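Local coordinates for monomethylamine corrinoid protein 1 (Methanosarcina barkeri, PDB 3EZX) that carries methyl groups on a cobalt-containing corrinoid between the methyltransferases MtmB and MtbA in methanogenesis from monomethylamine, at residues Ile13-Pro22 with Gln63-Ala74. Residues are numbered along the deposited sequence; the frame is centred on the assembly and turned at random.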
# COMPACT_ATOMS: atom_id res chain seq x y z
N ILE A 13 15.25 -7.08 7.95
CA ILE A 13 14.89 -6.86 6.55
C ILE A 13 16.18 -6.70 5.73
O ILE A 13 16.35 -7.35 4.69
CB ILE A 13 14.02 -5.59 6.38
CG1 ILE A 13 12.72 -5.75 7.16
CG2 ILE A 13 13.71 -5.36 4.91
CD1 ILE A 13 11.85 -6.89 6.68
N VAL A 14 17.08 -5.85 6.20
CA VAL A 14 18.34 -5.60 5.52
C VAL A 14 19.14 -6.89 5.32
O VAL A 14 19.77 -7.08 4.29
CB VAL A 14 19.22 -4.59 6.29
CG1 VAL A 14 20.50 -4.33 5.51
CG2 VAL A 14 18.46 -3.28 6.52
N ASN A 15 19.10 -7.78 6.31
CA ASN A 15 19.85 -9.03 6.22
C ASN A 15 19.04 -10.26 5.79
O ASN A 15 19.39 -11.39 6.13
CB ASN A 15 20.54 -9.32 7.55
CG ASN A 15 21.44 -8.19 7.98
OD1 ASN A 15 22.18 -7.62 7.18
ND2 ASN A 15 21.38 -7.85 9.27
N GLN A 16 17.96 -10.04 5.05
CA GLN A 16 17.11 -11.11 4.55
C GLN A 16 16.81 -12.21 5.57
O GLN A 16 16.91 -13.39 5.25
CB GLN A 16 17.72 -11.75 3.30
CG GLN A 16 17.87 -10.80 2.12
CD GLN A 16 18.93 -9.75 2.34
OE1 GLN A 16 20.08 -10.06 2.63
NE2 GLN A 16 18.54 -8.48 2.21
N ASN A 17 16.45 -11.82 6.78
CA ASN A 17 16.13 -12.80 7.82
C ASN A 17 14.62 -13.07 7.80
O ASN A 17 13.88 -12.60 8.67
CB ASN A 17 16.56 -12.28 9.20
CG ASN A 17 16.40 -13.31 10.29
OD1 ASN A 17 15.87 -14.40 10.06
ND2 ASN A 17 16.85 -12.98 11.49
N VAL A 18 14.18 -13.83 6.81
CA VAL A 18 12.77 -14.16 6.64
C VAL A 18 12.13 -14.84 7.84
O VAL A 18 11.08 -14.42 8.31
CB VAL A 18 12.56 -15.06 5.41
CG1 VAL A 18 11.09 -15.20 5.13
CG2 VAL A 18 13.29 -14.51 4.21
N ALA A 19 12.77 -15.89 8.33
CA ALA A 19 12.24 -16.63 9.48
C ALA A 19 12.15 -15.77 10.74
O ALA A 19 11.18 -15.87 11.49
CB ALA A 19 13.10 -17.84 9.74
N GLY A 20 13.15 -14.94 10.96
CA GLY A 20 13.19 -14.11 12.16
C GLY A 20 12.26 -12.92 12.26
O GLY A 20 11.68 -12.67 13.32
N THR A 21 12.11 -12.18 11.17
CA THR A 21 11.25 -11.00 11.16
C THR A 21 9.94 -11.17 11.92
O THR A 21 9.52 -10.28 12.67
CB THR A 21 10.96 -10.55 9.73
OG1 THR A 21 12.20 -10.19 9.10
CG2 THR A 21 10.04 -9.35 9.72
N PRO A 22 9.26 -12.31 11.73
CA PRO A 22 7.99 -12.52 12.43
C PRO A 22 8.15 -12.56 13.95
O PRO A 22 7.38 -11.94 14.68
CB PRO A 22 7.49 -13.84 11.85
CG PRO A 22 8.01 -13.77 10.45
CD PRO A 22 9.44 -13.34 10.70
N GLN A 63 18.48 -11.16 -2.87
CA GLN A 63 18.38 -10.48 -1.58
C GLN A 63 17.08 -9.71 -1.43
O GLN A 63 16.51 -9.64 -0.34
CB GLN A 63 19.55 -9.51 -1.39
CG GLN A 63 20.93 -10.14 -1.19
CD GLN A 63 21.53 -10.70 -2.46
OE1 GLN A 63 21.82 -9.97 -3.40
NE2 GLN A 63 21.73 -12.01 -2.49
N ILE A 64 16.62 -9.10 -2.52
CA ILE A 64 15.39 -8.33 -2.51
C ILE A 64 14.17 -9.25 -2.35
O ILE A 64 13.19 -8.89 -1.70
CB ILE A 64 15.23 -7.50 -3.80
CG1 ILE A 64 16.39 -6.52 -3.92
CG2 ILE A 64 13.90 -6.76 -3.80
CD1 ILE A 64 16.49 -5.54 -2.77
N MET A 65 14.24 -10.43 -2.94
CA MET A 65 13.13 -11.37 -2.84
C MET A 65 12.96 -11.78 -1.39
O MET A 65 11.84 -11.79 -0.87
CB MET A 65 13.39 -12.60 -3.70
CG MET A 65 13.43 -12.29 -5.18
SD MET A 65 13.86 -13.70 -6.18
CE MET A 65 12.49 -13.72 -7.25
N MET A 66 14.07 -12.12 -0.74
CA MET A 66 14.02 -12.53 0.65
C MET A 66 13.62 -11.41 1.59
O MET A 66 12.97 -11.65 2.61
CB MET A 66 15.36 -13.14 1.05
CG MET A 66 15.55 -14.53 0.47
SD MET A 66 17.04 -15.31 1.03
CE MET A 66 16.47 -15.99 2.56
N SER A 67 14.00 -10.18 1.26
CA SER A 67 13.63 -9.04 2.09
C SER A 67 12.14 -8.80 1.89
O SER A 67 11.43 -8.38 2.81
CB SER A 67 14.43 -7.80 1.70
OG SER A 67 15.76 -7.90 2.18
N GLY A 68 11.65 -9.08 0.68
CA GLY A 68 10.24 -8.90 0.40
C GLY A 68 9.43 -9.92 1.17
O GLY A 68 8.42 -9.58 1.79
N LYS A 69 9.87 -11.17 1.14
CA LYS A 69 9.18 -12.23 1.85
C LYS A 69 9.30 -11.98 3.35
O LYS A 69 8.39 -12.31 4.11
CB LYS A 69 9.77 -13.59 1.47
CG LYS A 69 9.15 -14.77 2.21
CD LYS A 69 7.68 -14.97 1.87
CE LYS A 69 7.10 -16.14 2.65
NZ LYS A 69 5.63 -16.35 2.41
N ALA A 70 10.41 -11.40 3.76
CA ALA A 70 10.63 -11.10 5.17
C ALA A 70 9.57 -10.13 5.67
O ALA A 70 9.06 -10.27 6.78
CB ALA A 70 12.01 -10.51 5.37
N MET A 71 9.24 -9.13 4.84
CA MET A 71 8.24 -8.16 5.25
C MET A 71 6.81 -8.68 5.09
O MET A 71 5.92 -8.28 5.84
CB MET A 71 8.38 -6.84 4.48
CG MET A 71 7.79 -5.68 5.27
SD MET A 71 7.75 -4.11 4.47
CE MET A 71 9.35 -3.54 4.87
N SER A 72 6.58 -9.56 4.13
CA SER A 72 5.25 -10.12 3.94
C SER A 72 4.91 -10.99 5.15
O SER A 72 3.77 -11.00 5.63
CB SER A 72 5.20 -10.95 2.66
OG SER A 72 5.61 -10.17 1.56
N ASN A 73 5.89 -11.73 5.65
CA ASN A 73 5.68 -12.58 6.80
C ASN A 73 5.43 -11.70 8.03
O ASN A 73 4.65 -12.07 8.91
CB ASN A 73 6.90 -13.48 7.05
CG ASN A 73 6.94 -14.68 6.11
OD1 ASN A 73 7.84 -15.51 6.18
ND2 ASN A 73 5.95 -14.77 5.22
N ALA A 74 6.08 -10.55 8.08
CA ALA A 74 5.91 -9.63 9.19
C ALA A 74 4.49 -9.08 9.19
O ALA A 74 3.88 -8.88 10.24
CB ALA A 74 6.91 -8.48 9.08
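S67 OG sits between two groups of the 13-22 segment: it donates to I13 O at 2.6 Å and accepts from Q16 NE2 at 2.8 Å. The second bond is fairly straight, 160° at the hydrogen, and S67 OG lies close to the plane of the Q16 amide. I13 O also takes Q16 N, which reaches it from the opposite face of its carbonyl plane. A bend at chi2 (69°) brings the Q16 amide back so that NE2 meets the serine, while Q16 CB lies against M66 CB. A leucine in its place would probably leave S67 OG without its NE2 donor, the serine's bond to I13 O remaining. With positive phi, Q16 is the C-prime residue of the Schellman motif that ends helix 3-14. N17 OD1 then accepts a capping bond from G20 N, at 2.9 Å, ahead of helix 20-30, so this is the corner between two helices of the N-terminal helical bundle, set against a third. Within the corner, V18 spreads its methyls along helix 61-82: CG1 meets K69 CG at 3.5 Å, while CG2 faces M66 CE. A70 CB fits under the turn, touched by I13 CD1 at 3.9 Å and by T21 OG1, which itself bonds back to N17 O. P22 CG rests on N73 CB, 3.6 Å away. I13 CD1 also reaches M71 CB, and the M71 side chain, which touches M47 and I107, comes within about 4 Å of the bound corrinoid.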